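Local coordinates for methylmalonyl-CoA carboxyltransferase 12S subunit (Propionibacterium freudenreichii, PDB 1ON3), which transfers the carboxyl group of methylmalonyl-CoA to the biotin of the 1.3S subunit, as the hexameric core of transcarboxylase, at residues 314-319 against 347-352. Sequence-based numbering, arbitrary orientation.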
loop_
_atom_site.group_PDB
_atom_site.type_symbol
_atom_site.label_atom_id
_atom_site.label_comp_id
_atom_site.label_asym_id
_atom_site.label_seq_id
_atom_site.Cartn_x
_atom_site.Cartn_y
_atom_site.Cartn_z
ATOM N N THR E 314 -39.207 -8.951 18.004
ATOM C CA THR E 314 -39.613 -10.118 17.237
ATOM C C THR E 314 -40.347 -9.802 15.941
ATOM O O THR E 314 -40.780 -10.716 15.246
ATOM C CB THR E 314 -40.465 -11.068 18.104
ATOM O OG1 THR E 314 -41.623 -10.367 18.583
ATOM C CG2 THR E 314 -39.646 -11.573 19.297
ATOM N N ASN E 315 -40.502 -8.512 15.639
ATOM C CA ASN E 315 -41.130 -8.083 14.390
ATOM C C ASN E 315 -40.093 -8.218 13.270
ATOM O O ASN E 315 -40.397 -8.026 12.095
ATOM C CB ASN E 315 -41.629 -6.625 14.488
ATOM C CG ASN E 315 -40.632 -5.688 15.164
ATOM O OD1 ASN E 315 -40.055 -6.015 16.206
ATOM N ND2 ASN E 315 -40.448 -4.503 14.588
ATOM N N LEU E 316 -38.860 -8.540 13.658
ATOM C CA LEU E 316 -37.772 -8.741 12.703
ATOM C C LEU E 316 -36.900 -9.903 13.151
ATOM O O LEU E 316 -36.493 -9.980 14.305
ATOM C CB LEU E 316 -36.901 -7.494 12.559
ATOM C CG LEU E 316 -35.819 -7.759 11.495
ATOM C CD1 LEU E 316 -35.872 -6.695 10.440
ATOM C CD2 LEU E 316 -34.441 -7.866 12.131
ATOM N N VAL E 317 -36.609 -10.806 12.227
ATOM C CA VAL E 317 -35.789 -11.973 12.531
ATOM C C VAL E 317 -34.369 -11.818 11.984
ATOM O O VAL E 317 -34.191 -11.358 10.865
ATOM C CB VAL E 317 -36.406 -13.252 11.895
ATOM C CG1 VAL E 317 -35.442 -14.414 12.001
ATOM C CG2 VAL E 317 -37.727 -13.600 12.580
ATOM N N THR E 318 -33.370 -12.186 12.789
ATOM C CA THR E 318 -31.962 -12.159 12.360
ATOM C C THR E 318 -31.461 -13.536 12.775
ATOM O O THR E 318 -31.587 -13.924 13.945
ATOM C CB THR E 318 -31.118 -11.072 13.083
ATOM O OG1 THR E 318 -31.337 -11.141 14.504
ATOM C CG2 THR E 318 -31.465 -9.681 12.548
ATOM N N ALA E 319 -30.910 -14.287 11.825
ATOM C CA ALA E 319 -30.439 -15.627 12.138
ATOM C C ALA E 319 -29.280 -16.090 11.268
ATOM O O ALA E 319 -29.176 -15.725 10.102
ATOM C CB ALA E 319 -31.598 -16.625 12.000
ATOM N N SER E 347 -34.706 -1.878 14.120
ATOM C CA SER E 347 -33.655 -1.216 13.329
ATOM C C SER E 347 -32.274 -1.483 13.944
ATOM O O SER E 347 -31.302 -1.753 13.219
ATOM C CB SER E 347 -33.906 0.299 13.270
ATOM O OG SER E 347 -35.104 0.582 12.556
ATOM N N ASP E 348 -32.188 -1.388 15.274
ATOM C CA ASP E 348 -30.935 -1.649 15.985
ATOM C C ASP E 348 -30.544 -3.119 15.808
ATOM O O ASP E 348 -29.384 -3.442 15.523
ATOM C CB ASP E 348 -31.072 -1.392 17.493
ATOM C CG ASP E 348 -30.994 0.080 17.873
ATOM O OD1 ASP E 348 -30.368 0.877 17.157
ATOM O OD2 ASP E 348 -31.535 0.426 18.939
ATOM N N LYS E 349 -31.517 -4.003 16.015
ATOM C CA LYS E 349 -31.314 -5.453 15.894
ATOM C C LYS E 349 -30.764 -5.810 14.519
ATOM O O LYS E 349 -29.803 -6.574 14.390
ATOM C CB LYS E 349 -32.642 -6.188 16.118
ATOM C CG LYS E 349 -32.564 -7.707 15.990
ATOM C CD LYS E 349 -33.926 -8.341 16.273
ATOM C CE LYS E 349 -33.909 -9.859 16.172
ATOM N NZ LYS E 349 -35.216 -10.474 16.613
ATOM N N ALA E 350 -31.369 -5.241 13.487
ATOM C CA ALA E 350 -30.936 -5.511 12.121
ATOM C C ALA E 350 -29.558 -4.932 11.813
ATOM O O ALA E 350 -28.672 -5.634 11.313
ATOM C CB ALA E 350 -31.973 -4.960 11.127
ATOM N N ALA E 351 -29.379 -3.655 12.119
ATOM C CA ALA E 351 -28.119 -2.962 11.838
ATOM C C ALA E 351 -26.897 -3.612 12.481
ATOM O O ALA E 351 -25.863 -3.764 11.830
ATOM C CB ALA E 351 -28.223 -1.487 12.272
ATOM N N GLU E 352 -27.017 -3.993 13.753
ATOM C CA GLU E 352 -25.899 -4.619 14.460
ATOM C C GLU E 352 -25.528 -5.930 13.761
ATOM O O GLU E 352 -24.350 -6.200 13.524
ATOM C CB GLU E 352 -26.259 -4.915 15.925
ATOM C CG GLU E 352 -25.068 -5.504 16.745
ATOM C CD GLU E 352 -25.480 -6.015 18.127
ATOM O OE1 GLU E 352 -26.490 -6.746 18.230
ATOM O OE2 GLU E 352 -24.789 -5.694 19.113
HETATM O O HOH W 1 -34.203 -12.849 15.628
HETATM O O HOH W 2 -29.518 -9.174 15.825
#
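Around Leu-316, Thr-318, Lys-349 and Ala-350, strand 316-319 and helix 347-352 run nearly parallel, their axes 8.7 Å apart and inclined by 23°, with the backbones nearest at Thr-318 and Ala-350. Leu-316 and Thr-318 face the helix, while Val-317 between them faces the other way. Lys-349 makes the largest share of the contact and its one direct hydrogen bond. Its CG lies anti to the backbone N (chi1 179°) and the chain beyond is fully extended, running over the leucine and threonine side chains to the strand backbone. There Lys-349 NZ donates to Leu-316 O at 2.7 Å, approaching almost in line with the carbonyl (C=O...N angle 168°). Lys-349 NZ also donates to water 1, which accepts from Thr-318 N at 3.0 Å, and to the carbonyls of Lys-309 and Tyr-312; these acceptors outnumber its N-H groups, so some must be shared. These oxygens probably offset the burial of a likely charged group. Thr-318 crosses the lysine chain obliquely, its OG1 3.3 Å from Lys-349 CE, and water 2 links OG1 to Lys-349 O, 3.0 Å from each. Next to the threonine, Leu-316 CD2 touches Ala-350 CB at 3.9 Å and lies 4.2 Å from Lys-349 CD. The contact is buried helix-on-sheet packing in the C-terminal crotonase-like half of the subunit: strand 316-323 runs antiparallel between strands 305-308 and 326-333, and helix 344-359 covers it. Helix 384-397 packs beside that helix through Met-391 on Ala-350, and Asp-348 forms a salt bridge with Arg-386 of a second subunit.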